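PDB 6GUP: fusarinine C esterase sidJ from Aspergillus fumigatus, which hydrolyses the ester bonds of the siderophore fusarinine C, yielding fusarinine and iron, but does not act on triacetylfusarinine C. Local coordinates for residues 170-175 and 220-225; 266-271 and 304-309; 275-280 and 311-316. One frame throughout, in Å; residues are numbered along the deposited sequence.

Contact 1: residues 170-175 and 220-225; sequences EAIQWV and SLVYPA
Ala171, Ile172 and Val175 lie on one flank of helix 168-178 and meet the chain where helix 216-222 gives way to the turn at Tyr223 and Pro224. No hydrogen bond crosses between the segments, so the contact is one of apolar fit. Ala171 comes first and contributes little: its CB is 4.5 Å from CG of Pro224. Ile172 follows with both branches. Its CG2 approaches CG2 of Val222 to 3.6 Å, the two side chains crossing obliquely, while CD1 extends to CD1 of the Tyr223 ring at 4.2 Å. Val222 has its CG2 anti to the backbone N (CG1 at chi1 68°), and this is the branch that meets Ile172. One turn further on, Val175 straddles the turn with its two methyls. CG1, anti to the backbone N (chi1 165°), sits 3.8 Å from the carbonyl O of Val222, and CG2 is 3.9 Å from CG of Pro224, whose ring slides past the valine in the opposite direction. Val222 O is buried against aliphatic carbons of Ile172 and Val175 and has no polar partner in the model. Both segments belong to the largely helical region between strands 159-163 and 278-283, a position consistent with the cap of an alpha/beta-hydrolase; helix 185-205 packs Phe192 on Ile172 and Val222, and helix 231-238 brings Leu237 to Ile172 and Tyr223.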
ATOM      1  N   GLU A 170     -20.543   6.147  14.906  1.00 45.08           N
ATOM      2  CA  GLU A 170     -21.909   6.536  14.534  1.00 45.01           C
ATOM      3  C   GLU A 170     -22.360   5.950  13.194  1.00 44.11           C
ATOM      4  O   GLU A 170     -23.557   5.751  12.986  1.00 44.85           O
ATOM      5  CB  GLU A 170     -22.077   8.059  14.543  1.00 44.34           C
ATOM      6  CG  GLU A 170     -22.163   8.633  15.947  1.00 44.46           C
ATOM      7  CD  GLU A 170     -22.549  10.095  15.969  1.00 45.59           C
ATOM      8  OE1 GLU A 170     -22.000  10.876  15.164  1.00 44.37           O
ATOM      9  OE2 GLU A 170     -23.391  10.471  16.812  1.00 47.03           O
ATOM     10  N   ALA A 171     -21.415   5.681  12.292  1.00 42.24           N
ATOM     11  CA  ALA A 171     -21.718   4.975  11.042  1.00 42.07           C
ATOM     12  C   ALA A 171     -22.182   3.538  11.288  1.00 43.20           C
ATOM     13  O   ALA A 171     -23.095   3.060  10.615  1.00 42.45           O
ATOM     14  CB  ALA A 171     -20.519   4.992  10.106  1.00 40.46           C
ATOM     15  N   ILE A 172     -21.557   2.863  12.253  1.00 43.55           N
ATOM     16  CA  ILE A 172     -21.954   1.502  12.637  1.00 43.84           C
ATOM     17  C   ILE A 172     -23.334   1.497  13.313  1.00 46.61           C
ATOM     18  O   ILE A 172     -24.150   0.618  13.036  1.00 46.47           O
ATOM     19  CB  ILE A 172     -20.879   0.819  13.522  1.00 43.29           C
ATOM     20  CG1 ILE A 172     -19.613   0.567  12.691  1.00 42.64           C
ATOM     21  CG2 ILE A 172     -21.390  -0.504  14.084  1.00 42.65           C
ATOM     22  CD1 ILE A 172     -18.388   0.181  13.492  1.00 41.34           C
ATOM     23  N   GLN A 173     -23.587   2.478  14.184  1.00 49.98           N
ATOM     24  CA  GLN A 173     -24.919   2.679  14.789  1.00 52.35           C
ATOM     25  C   GLN A 173     -26.023   2.821  13.732  1.00 51.07           C
ATOM     26  O   GLN A 173     -27.125   2.295  13.900  1.00 51.67           O
ATOM     27  CB  GLN A 173     -24.925   3.919  15.694  1.00 55.97           C
ATOM     28  CG  GLN A 173     -24.152   3.760  16.996  1.00 58.71           C
ATOM     29  CD  GLN A 173     -24.032   5.057  17.783  1.00 60.41           C
ATOM     30  OE1 GLN A 173     -24.681   6.057  17.470  1.00 60.55           O
ATOM     31  NE2 GLN A 173     -23.196   5.042  18.814  1.00 60.74           N
ATOM     32  N   TRP A 174     -25.705   3.533  12.653  1.00 48.94           N
ATOM     33  CA  TRP A 174     -26.619   3.743  11.527  1.00 47.90           C
ATOM     34  C   TRP A 174     -26.798   2.480  10.676  1.00 48.08           C
ATOM     35  O   TRP A 174     -27.894   2.225  10.171  1.00 49.48           O
ATOM     36  CB  TRP A 174     -26.097   4.903  10.676  1.00 47.71           C
ATOM     37  CG  TRP A 174     -26.995   5.400   9.582  1.00 48.60           C
ATOM     38  CD1 TRP A 174     -26.633   5.624   8.293  1.00 48.82           C
ATOM     39  CD2 TRP A 174     -28.382   5.764   9.678  1.00 49.09           C
ATOM     40  NE1 TRP A 174     -27.697   6.101   7.569  1.00 49.72           N
ATOM     41  CE2 TRP A 174     -28.786   6.199   8.394  1.00 49.69           C
ATOM     42  CE3 TRP A 174     -29.318   5.775  10.722  1.00 49.70           C
ATOM     43  CZ2 TRP A 174     -30.091   6.631   8.123  1.00 49.38           C
ATOM     44  CZ3 TRP A 174     -30.620   6.201  10.451  1.00 49.98           C
ATOM     45  CH2 TRP A 174     -30.991   6.624   9.160  1.00 49.98           C
ATOM     46  N   VAL A 175     -25.721   1.708  10.517  1.00 45.88           N
ATOM     47  CA  VAL A 175     -25.781   0.386   9.871  1.00 45.79           C
ATOM     48  C   VAL A 175     -26.649  -0.591  10.679  1.00 47.17           C
ATOM     49  O   VAL A 175     -27.439  -1.336  10.099  1.00 48.53           O
ATOM     50  CB  VAL A 175     -24.361  -0.199   9.631  1.00 46.08           C
ATOM     51  CG1 VAL A 175     -24.392  -1.694   9.316  1.00 46.38           C
ATOM     52  CG2 VAL A 175     -23.676   0.549   8.496  1.00 45.76           C
ATOM     53  N   SER A 220     -17.122  -6.961   7.359  1.00 53.77           N
ATOM     54  CA  SER A 220     -17.589  -6.192   6.194  1.00 58.18           C
ATOM     55  C   SER A 220     -19.109  -6.026   6.098  1.00 59.96           C
ATOM     56  O   SER A 220     -19.584  -5.117   5.413  1.00 61.14           O
ATOM     57  CB  SER A 220     -17.051  -6.800   4.898  1.00 62.55           C
ATOM     58  OG  SER A 220     -15.675  -6.504   4.778  1.00 65.48           O
ATOM     59  N   LEU A 221     -19.861  -6.898   6.771  1.00 60.14           N
ATOM     60  CA  LEU A 221     -21.316  -6.744   6.880  1.00 61.93           C
ATOM     61  C   LEU A 221     -21.711  -5.538   7.722  1.00 61.73           C
ATOM     62  O   LEU A 221     -22.754  -4.929   7.476  1.00 59.72           O
ATOM     63  CB  LEU A 221     -21.958  -7.994   7.488  1.00 62.24           C
ATOM     64  CG  LEU A 221     -21.755  -9.322   6.759  1.00 62.85           C
ATOM     65  CD1 LEU A 221     -22.632 -10.392   7.388  1.00 59.06           C
ATOM     66  CD2 LEU A 221     -22.032  -9.204   5.267  1.00 66.71           C
ATOM     67  N   VAL A 222     -20.890  -5.218   8.721  1.00 62.33           N
ATOM     68  CA  VAL A 222     -21.152  -4.093   9.623  1.00 65.59           C
ATOM     69  C   VAL A 222     -20.265  -2.869   9.380  1.00 64.14           C
ATOM     70  O   VAL A 222     -20.623  -1.773   9.813  1.00 64.10           O
ATOM     71  CB  VAL A 222     -21.078  -4.528  11.113  1.00 69.99           C
ATOM     72  CG1 VAL A 222     -19.659  -4.898  11.548  1.00 72.54           C
ATOM     73  CG2 VAL A 222     -21.657  -3.446  12.017  1.00 71.04           C
ATOM     74  N   TYR A 223     -19.130  -3.041   8.696  1.00 63.98           N
ATOM     75  CA  TYR A 223     -18.176  -1.950   8.522  1.00 66.17           C
ATOM     76  C   TYR A 223     -18.163  -1.401   7.081  1.00 69.97           C
ATOM     77  O   TYR A 223     -17.653  -2.063   6.174  1.00 67.41           O
ATOM     78  CB  TYR A 223     -16.778  -2.385   8.976  1.00 64.35           C
ATOM     79  CG  TYR A 223     -15.816  -1.241   9.255  1.00 60.71           C
ATOM     80  CD1 TYR A 223     -16.246  -0.041   9.848  1.00 59.17           C
ATOM     81  CD2 TYR A 223     -14.462  -1.366   8.957  1.00 59.64           C
ATOM     82  CE1 TYR A 223     -15.362   0.993  10.104  1.00 59.34           C
ATOM     83  CE2 TYR A 223     -13.575  -0.333   9.222  1.00 59.86           C
ATOM     84  CZ  TYR A 223     -14.026   0.842   9.789  1.00 59.07           C
ATOM     85  OH  TYR A 223     -13.141   1.861  10.046  1.00 60.21           O
ATOM     86  N   PRO A 224     -18.742  -0.192   6.871  1.00 79.64           N
ATOM     87  CA  PRO A 224     -18.793   0.509   5.576  1.00 84.77           C
ATOM     88  C   PRO A 224     -17.449   0.686   4.873  1.00 82.94           C
ATOM     89  O   PRO A 224     -17.387   0.594   3.645  1.00 84.77           O
ATOM     90  CB  PRO A 224     -19.350   1.887   5.947  1.00 89.36           C
ATOM     91  CG  PRO A 224     -20.182   1.642   7.146  1.00 87.96           C
ATOM     92  CD  PRO A 224     -19.507   0.542   7.900  1.00 83.37           C
ATOM     93  N   ALA A 225     -16.398   0.959   5.646  1.00 78.24           N
ATOM     94  CA  ALA A 225     -15.039   1.079   5.104  1.00 74.48           C
ATOM     95  C   ALA A 225     -14.547  -0.213   4.441  1.00 76.26           C
ATOM     96  O   ALA A 225     -13.752  -0.155   3.501  1.00 76.37           O
ATOM     97  CB  ALA A 225     -14.070   1.515   6.193  1.00 70.93           C
TER

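Contact 2: residues 266-271 and 304-309; sequences GMIREQ and NATDHN
Arg269 lays its guanidinium flat on the imidazole of His308, with centres 3.6 Å apart and planes 14° from parallel, a cation-pi stack. His308 stands where the chain leaves helix 295-307 through a Schellman motif. Within the stack the overlap is offset: NE and CZ cover the CD2 side of the ring and NH2 lies over ND1, an angle too poor for a hydrogen bond. At its edge, near the ring plane, His308 NE2 donates to the carbonyl O of Gly266 at 2.7 Å; the N-H...O angle of 128° makes this bond weak despite its length. The ring's other face is turned to the carbonyl O of Ala305, so the imidazole lies between a guanidinium and a carbonyl of the helix's last turn. The CA of Gly266 approaches the same O of Ala305 to 3.3 Å in a CA-H...O contact.

The next shell fixes these groups. Arg269 bends at chi3 (60°), which turns NE back above the ring, and both NE and NH2 grip the same oxygen, Glu270 OE2, the NH2 bond of the salt bridge being 3.1 Å long. This side-on hold lies in the guanidinium plane and restricts its rotation. Positive phi at His308 and the bond from Asn309 N to Asn304 O, 2.9 Å, define the Schellman turn; the companion bond from His308 N to Ala305 O is weak. A water accepts from Arg269 N at 2.9 Å and probably donates to Thr306 O, tying the two backbones; it also lies 3.2 Å from His308 NE2.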
ATOM      1  N   GLY A 266     -10.137  22.504  19.490  1.00 36.86           N
ATOM      2  CA  GLY A 266      -9.638  23.590  20.336  1.00 37.45           C
ATOM      3  C   GLY A 266      -8.128  23.674  20.486  1.00 38.45           C
ATOM      4  O   GLY A 266      -7.597  24.750  20.761  1.00 40.30           O
ATOM      5  N   MET A 267      -7.433  22.549  20.310  1.00 37.29           N
ATOM      6  CA  MET A 267      -5.964  22.525  20.343  1.00 37.36           C
ATOM      7  C   MET A 267      -5.284  22.924  19.022  1.00 36.77           C
ATOM      8  O   MET A 267      -4.056  23.017  18.982  1.00 38.43           O
ATOM      9  CB  MET A 267      -5.460  21.145  20.796  1.00 37.52           C
ATOM     10  CG  MET A 267      -5.787  20.802  22.243  1.00 41.12           C
ATOM     11  SD  MET A 267      -5.108  21.944  23.468  1.00 45.18           S
ATOM     12  CE  MET A 267      -3.347  21.735  23.216  1.00 48.41           C
ATOM     13  N   ILE A 268      -6.053  23.177  17.960  1.00 35.92           N
ATOM     14  CA  ILE A 268      -5.479  23.619  16.679  1.00 36.47           C
ATOM     15  C   ILE A 268      -4.752  24.962  16.844  1.00 37.10           C
ATOM     16  O   ILE A 268      -3.635  25.128  16.349  1.00 36.04           O
ATOM     17  CB  ILE A 268      -6.541  23.704  15.550  1.00 36.32           C
ATOM     18  CG1 ILE A 268      -7.064  22.300  15.207  1.00 35.23           C
ATOM     19  CG2 ILE A 268      -5.959  24.344  14.289  1.00 36.92           C
ATOM     20  CD1 ILE A 268      -8.320  22.282  14.362  1.00 33.53           C
ATOM     21  N   ARG A 269      -5.383  25.905  17.541  1.00 38.01           N
ATOM     22  CA  ARG A 269      -4.759  27.204  17.835  1.00 39.35           C
ATOM     23  C   ARG A 269      -3.498  27.079  18.700  1.00 39.03           C
ATOM     24  O   ARG A 269      -2.523  27.799  18.477  1.00 39.53           O
ATOM     25  CB  ARG A 269      -5.754  28.144  18.528  1.00 41.70           C
ATOM     26  CG  ARG A 269      -5.253  29.581  18.663  1.00 44.26           C
ATOM     27  CD  ARG A 269      -6.228  30.476  19.410  1.00 48.35           C
ATOM     28  NE  ARG A 269      -6.498  30.006  20.770  1.00 52.00           N
ATOM     29  CZ  ARG A 269      -7.262  30.641  21.662  1.00 55.85           C
ATOM     30  NH1 ARG A 269      -7.845  31.805  21.369  1.00 58.78           N
ATOM     31  NH2 ARG A 269      -7.440  30.108  22.869  1.00 56.01           N
ATOM     32  N   GLU A 270      -3.525  26.170  19.673  1.00 39.44           N
ATOM     33  CA  GLU A 270      -2.459  26.068  20.678  1.00 41.29           C
ATOM     34  C   GLU A 270      -1.158  25.466  20.135  1.00 40.03           C
ATOM     35  O   GLU A 270      -0.074  25.932  20.492  1.00 40.12           O
ATOM     36  CB  GLU A 270      -2.929  25.262  21.899  1.00 43.93           C
ATOM     37  CG  GLU A 270      -4.221  25.749  22.554  1.00 49.43           C
ATOM     38  CD  GLU A 270      -4.194  27.219  22.942  1.00 55.17           C
ATOM     39  OE1 GLU A 270      -3.152  27.691  23.446  1.00 57.15           O
ATOM     40  OE2 GLU A 270      -5.222  27.902  22.747  1.00 56.22           O
ATOM     41  N   GLN A 271      -1.260  24.445  19.282  1.00 38.69           N
ATOM     42  CA  GLN A 271      -0.070  23.760  18.747  1.00 38.46           C
ATOM     43  C   GLN A 271       0.677  24.571  17.680  1.00 38.43           C
ATOM     44  O   GLN A 271       1.869  24.346  17.460  1.00 39.09           O
ATOM     45  CB  GLN A 271      -0.432  22.380  18.184  1.00 40.03           C
ATOM     46  CG  GLN A 271      -1.083  21.415  19.174  1.00 41.99           C
ATOM     47  CD  GLN A 271      -0.214  21.061  20.371  1.00 44.26           C
ATOM     48  OE1 GLN A 271       1.008  21.212  20.344  1.00 46.21           O
ATOM     49  NE2 GLN A 271      -0.849  20.570  21.429  1.00 44.53           N
ATOM     50  N   ASN A 304     -17.008  26.677  16.681  1.00 34.14           N
ATOM     51  CA  ASN A 304     -16.880  27.343  17.983  1.00 36.34           C
ATOM     52  C   ASN A 304     -15.756  26.760  18.848  1.00 35.97           C
ATOM     53  O   ASN A 304     -15.104  27.498  19.590  1.00 36.25           O
ATOM     54  CB  ASN A 304     -18.213  27.311  18.744  1.00 41.07           C
ATOM     55  CG  ASN A 304     -19.271  28.211  18.120  1.00 45.16           C
ATOM     56  OD1 ASN A 304     -18.984  29.333  17.698  1.00 45.94           O
ATOM     57  ND2 ASN A 304     -20.506  27.724  18.070  1.00 47.56           N
ATOM     58  N   ALA A 305     -15.536  25.448  18.750  1.00 35.55           N
ATOM     59  CA  ALA A 305     -14.385  24.805  19.395  1.00 35.75           C
ATOM     60  C   ALA A 305     -13.069  25.258  18.757  1.00 35.71           C
ATOM     61  O   ALA A 305     -12.128  25.617  19.466  1.00 35.20           O
ATOM     62  CB  ALA A 305     -14.510  23.290  19.332  1.00 34.70           C
ATOM     63  N   THR A 306     -13.022  25.250  17.422  1.00 35.72           N
ATOM     64  CA  THR A 306     -11.842  25.682  16.656  1.00 37.01           C
ATOM     65  C   THR A 306     -11.497  27.161  16.885  1.00 37.60           C
ATOM     66  O   THR A 306     -10.331  27.503  17.086  1.00 36.97           O
ATOM     67  CB  THR A 306     -12.044  25.451  15.139  1.00 37.36           C
ATOM     68  OG1 THR A 306     -12.404  24.086  14.900  1.00 35.86           O
ATOM     69  CG2 THR A 306     -10.777  25.765  14.350  1.00 37.08           C
ATOM     70  N   ASP A 307     -12.515  28.020  16.845  1.00 37.89           N
ATOM     71  CA  ASP A 307     -12.340  29.474  16.997  1.00 39.72           C
ATOM     72  C   ASP A 307     -12.378  29.976  18.450  1.00 41.33           C
ATOM     73  O   ASP A 307     -12.211  31.176  18.682  1.00 42.14           O
ATOM     74  CB  ASP A 307     -13.401  30.224  16.170  1.00 38.90           C
ATOM     75  CG  ASP A 307     -13.153  30.141  14.668  1.00 39.01           C
ATOM     76  OD1 ASP A 307     -12.078  29.665  14.236  1.00 37.70           O
ATOM     77  OD2 ASP A 307     -14.046  30.568  13.908  1.00 38.34           O
ATOM     78  N   HIS A 308     -12.589  29.071  19.412  1.00 41.01           N
ATOM     79  CA  HIS A 308     -12.676  29.417  20.838  1.00 41.68           C
ATOM     80  C   HIS A 308     -13.750  30.483  21.114  1.00 44.16           C
ATOM     81  O   HIS A 308     -13.515  31.453  21.840  1.00 44.63           O
ATOM     82  CB  HIS A 308     -11.299  29.830  21.381  1.00 41.33           C
ATOM     83  CG  HIS A 308     -10.292  28.724  21.358  1.00 42.73           C
ATOM     84  ND1 HIS A 308      -9.933  28.024  22.490  1.00 43.93           N
ATOM     85  CD2 HIS A 308      -9.581  28.185  20.341  1.00 43.21           C
ATOM     86  CE1 HIS A 308      -9.037  27.108  22.172  1.00 45.58           C
ATOM     87  NE2 HIS A 308      -8.806  27.184  20.874  1.00 44.94           N
ATOM     88  N   ASN A 309     -14.923  30.276  20.512  1.00 46.20           N
ATOM     89  CA  ASN A 309     -16.094  31.150  20.666  1.00 50.02           C
ATOM     90  C   ASN A 309     -15.813  32.608  20.268  1.00 50.17           C
ATOM     91  O   ASN A 309     -16.096  33.539  21.028  1.00 49.73           O
ATOM     92  CB  ASN A 309     -16.647  31.064  22.098  1.00 53.27           C
ATOM     93  CG  ASN A 309     -16.963  29.640  22.518  1.00 57.17           C
ATOM     94  OD1 ASN A 309     -17.805  28.976  21.914  1.00 58.29           O
ATOM     95  ND2 ASN A 309     -16.293  29.166  23.563  1.00 59.36           N
TER
HETATM   96  O   HOH W   1      -8.266  25.806  18.035  1.00 36.27           O

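Contact 3: residues 275-280 and 311-316; sequences RGKLMV and EAAIWD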
ATOM      1  N   ARG A 275      -1.111  27.822  10.035  1.00 40.56           N
ATOM      2  CA  ARG A 275      -1.067  29.256   9.710  1.00 43.27           C
ATOM      3  C   ARG A 275      -1.942  29.529   8.480  1.00 40.70           C
ATOM      4  O   ARG A 275      -1.471  29.937   7.416  1.00 41.01           O
ATOM      5  CB  ARG A 275       0.372  29.781   9.547  1.00 47.60           C
ATOM      6  CG  ARG A 275       1.276  29.047   8.563  1.00 53.32           C
ATOM      7  CD  ARG A 275       2.383  29.964   8.061  1.00 58.16           C
ATOM      8  NE  ARG A 275       3.337  29.267   7.198  1.00 59.29           N
ATOM      9  CZ  ARG A 275       4.358  28.511   7.612  1.00 59.63           C
ATOM     10  NH1 ARG A 275       4.604  28.317   8.909  1.00 58.94           N
ATOM     11  NH2 ARG A 275       5.150  27.934   6.711  1.00 60.89           N
ATOM     12  N   GLY A 276      -3.239  29.307   8.667  1.00 39.26           N
ATOM     13  CA  GLY A 276      -4.226  29.399   7.599  1.00 38.66           C
ATOM     14  C   GLY A 276      -5.587  28.956   8.102  1.00 36.81           C
ATOM     15  O   GLY A 276      -5.844  28.984   9.309  1.00 35.60           O
ATOM     16  N   LYS A 277      -6.446  28.522   7.181  1.00 36.02           N
ATOM     17  CA  LYS A 277      -7.836  28.188   7.500  1.00 37.04           C
ATOM     18  C   LYS A 277      -8.091  26.681   7.508  1.00 35.12           C
ATOM     19  O   LYS A 277      -7.454  25.936   6.764  1.00 35.61           O
ATOM     20  CB  LYS A 277      -8.787  28.858   6.499  1.00 41.68           C
ATOM     21  CG  LYS A 277      -8.527  30.341   6.250  1.00 46.21           C
ATOM     22  CD  LYS A 277      -8.896  31.209   7.446  1.00 50.10           C
ATOM     23  CE  LYS A 277     -10.323  31.720   7.350  1.00 54.55           C
ATOM     24  NZ  LYS A 277     -10.865  32.101   8.683  1.00 54.27           N
ATOM     25  N   LEU A 278      -9.022  26.249   8.361  1.00 33.79           N
ATOM     26  CA  LEU A 278      -9.541  24.879   8.346  1.00 33.17           C
ATOM     27  C   LEU A 278     -10.891  24.871   7.637  1.00 32.84           C
ATOM     28  O   LEU A 278     -11.857  25.449   8.146  1.00 32.51           O
ATOM     29  CB  LEU A 278      -9.701  24.331   9.769  1.00 32.40           C
ATOM     30  CG  LEU A 278     -10.360  22.948   9.908  1.00 33.07           C
ATOM     31  CD1 LEU A 278      -9.537  21.865   9.221  1.00 33.59           C
ATOM     32  CD2 LEU A 278     -10.582  22.604  11.371  1.00 32.23           C
ATOM     33  N   MET A 279     -10.959  24.222   6.474  1.00 31.86           N
ATOM     34  CA  MET A 279     -12.224  24.052   5.753  1.00 31.80           C
ATOM     35  C   MET A 279     -12.736  22.619   5.878  1.00 31.65           C
ATOM     36  O   MET A 279     -12.051  21.676   5.486  1.00 32.03           O
ATOM     37  CB  MET A 279     -12.081  24.424   4.276  1.00 32.80           C
ATOM     38  CG  MET A 279     -13.418  24.491   3.546  1.00 33.87           C
ATOM     39  SD  MET A 279     -13.337  25.249   1.915  1.00 35.65           S
ATOM     40  CE  MET A 279     -12.389  24.017   1.025  1.00 35.33           C
ATOM     41  N   VAL A 280     -13.942  22.470   6.424  1.00 31.84           N
ATOM     42  CA  VAL A 280     -14.629  21.181   6.498  1.00 32.83           C
ATOM     43  C   VAL A 280     -15.716  21.132   5.422  1.00 32.94           C
ATOM     44  O   VAL A 280     -16.547  22.036   5.334  1.00 31.41           O
ATOM     45  CB  VAL A 280     -15.245  20.952   7.895  1.00 33.92           C
ATOM     46  CG1 VAL A 280     -15.997  19.626   7.959  1.00 33.31           C
ATOM     47  CG2 VAL A 280     -14.156  20.984   8.960  1.00 34.07           C
ATOM     48  N   GLU A 311     -12.826  34.087  19.686  1.00 46.95           N
ATOM     49  CA  GLU A 311     -11.492  34.589  20.041  1.00 47.94           C
ATOM     50  C   GLU A 311     -10.515  34.513  18.865  1.00 47.02           C
ATOM     51  O   GLU A 311      -9.626  35.358  18.745  1.00 49.33           O
ATOM     52  CB  GLU A 311     -10.923  33.831  21.245  1.00 51.23           C
ATOM     53  CG  GLU A 311     -11.673  34.095  22.544  1.00 54.26           C
ATOM     54  CD  GLU A 311     -11.206  33.225  23.698  1.00 56.64           C
ATOM     55  OE1 GLU A 311     -10.056  32.735  23.667  1.00 58.38           O
ATOM     56  OE2 GLU A 311     -11.993  33.033  24.648  1.00 57.88           O
ATOM     57  N   ALA A 312     -10.683  33.499  18.012  1.00 45.47           N
ATOM     58  CA  ALA A 312      -9.858  33.312  16.815  1.00 44.89           C
ATOM     59  C   ALA A 312     -10.726  33.214  15.562  1.00 41.60           C
ATOM     60  O   ALA A 312     -11.955  33.155  15.648  1.00 40.57           O
ATOM     61  CB  ALA A 312      -9.003  32.064  16.968  1.00 47.27           C
ATOM     62  N   ALA A 313     -10.071  33.214  14.402  1.00 39.28           N
ATOM     63  CA  ALA A 313     -10.738  33.073  13.104  1.00 37.84           C
ATOM     64  C   ALA A 313     -10.024  32.015  12.257  1.00 35.87           C
ATOM     65  O   ALA A 313      -9.687  32.248  11.094  1.00 35.84           O
ATOM     66  CB  ALA A 313     -10.776  34.416  12.386  1.00 37.96           C
ATOM     67  N   ILE A 314      -9.809  30.848  12.860  1.00 33.68           N
ATOM     68  CA  ILE A 314      -9.114  29.734  12.209  1.00 33.47           C
ATOM     69  C   ILE A 314     -10.060  28.984  11.270  1.00 32.27           C
ATOM     70  O   ILE A 314      -9.690  28.660  10.145  1.00 30.46           O
ATOM     71  CB  ILE A 314      -8.504  28.769  13.255  1.00 34.28           C
ATOM     72  CG1 ILE A 314      -7.422  29.500  14.059  1.00 34.67           C
ATOM     73  CG2 ILE A 314      -7.914  27.526  12.583  1.00 34.84           C
ATOM     74  CD1 ILE A 314      -7.016  28.809  15.340  1.00 33.98           C
ATOM     75  N   TRP A 315     -11.267  28.698  11.749  1.00 31.67           N
ATOM     76  CA  TRP A 315     -12.295  28.026  10.953  1.00 30.80           C
ATOM     77  C   TRP A 315     -12.607  28.811   9.680  1.00 30.86           C
ATOM     78  O   TRP A 315     -12.803  30.028   9.729  1.00 31.61           O
ATOM     79  CB  TRP A 315     -13.568  27.860  11.786  1.00 30.98           C
ATOM     80  CG  TRP A 315     -14.668  27.104  11.111  1.00 30.85           C
ATOM     81  CD1 TRP A 315     -15.663  27.623  10.339  1.00 31.00           C
ATOM     82  CD2 TRP A 315     -14.895  25.692  11.163  1.00 30.75           C
ATOM     83  NE1 TRP A 315     -16.494  26.624   9.899  1.00 30.82           N
ATOM     84  CE2 TRP A 315     -16.048  25.427  10.392  1.00 30.77           C
ATOM     85  CE3 TRP A 315     -14.234  24.624  11.789  1.00 30.39           C
ATOM     86  CZ2 TRP A 315     -16.558  24.133  10.225  1.00 31.28           C
ATOM     87  CZ3 TRP A 315     -14.742  23.336  11.622  1.00 30.68           C
ATOM     88  CH2 TRP A 315     -15.894  23.104  10.847  1.00 31.01           C
ATOM     89  N   ASP A 316     -12.638  28.112   8.547  1.00 31.02           N
ATOM     90  CA  ASP A 316     -13.017  28.720   7.279  1.00 31.83           C
ATOM     91  C   ASP A 316     -14.535  28.814   7.243  1.00 32.73           C
ATOM     92  O   ASP A 316     -15.218  27.787   7.279  1.00 30.66           O
ATOM     93  CB  ASP A 316     -12.504  27.896   6.089  1.00 31.57           C
ATOM     94  CG  ASP A 316     -12.422  28.709   4.804  1.00 33.51           C
ATOM     95  OD1 ASP A 316     -13.275  29.595   4.581  1.00 34.60           O
ATOM     96  OD2 ASP A 316     -11.494  28.463   4.010  1.00 35.86           O
TER
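Lys277 and Asp316 cross at about a right angle, while Trp315 turns its indole to Leu278 and Val280. The frame is the beta-alpha-beta crossover in which strand 278-283 is followed by helix 295-307 and strand 320-322; residues 311-316 are the approach to that last strand. A single bridge with parallel bonding joins the backbones: Leu278 N donates to Ile314 O at 3.1 Å, and Asp316 N donates to Leu278 O at 2.8 Å, both nearly straight at 161° and 165°. From this base Lys277 bends at chi2 and chi3 and curls over the loop. Its NZ donates to two carbonyls, Ala313 O at 2.7 Å and Trp315 O at 3.0 Å, each approached from above the carbonyl plane. Asp316 points its carboxylate across the lysine stem, OD2 lying 3.7 Å from Lys277 CB, and its OD1 is bonded to Asn318 N; the opposite charges of Lys277 and Asp316 may attract at longer range without forming a salt bridge.

The other flank is apolar. Trp315, with CG anti to the backbone N (chi1 -176°), carries its indole beside strand 278-283, where helix 295-307 supplies Trp302 and Thr306 as further neighbours. The indole meets both strand side chains obliquely: Leu278 CD2 lies 4.2 Å from CE3, and Val280 CG2 packs tightly on CH2 at 3.3 Å.

In the fold
Contact 1 comes first along the chain and closes before the others open. Contacts 2 and 3 interleave, their centres only 9 Å apart. Helix 268-271, strand 278-283 and helix 295-307 follow one another along the chain; contact 2 joins the two helices, and contact 3 joins the strand to the loop after helix 295-307. They touch: Asp307 is probably bonded through OD1 to Trp315 N at 2.8 Å and through O to Ala312 N. Together they attach the last helix-to-strand connection to strand 278-283, next to edge strand 320-322. Contact 1 lies about 30 and 31 Å from contacts 2 and 3, between centres, in the mainly helical region inserted between strands 159-163 and 278-283, across the chain's centre from contact 3.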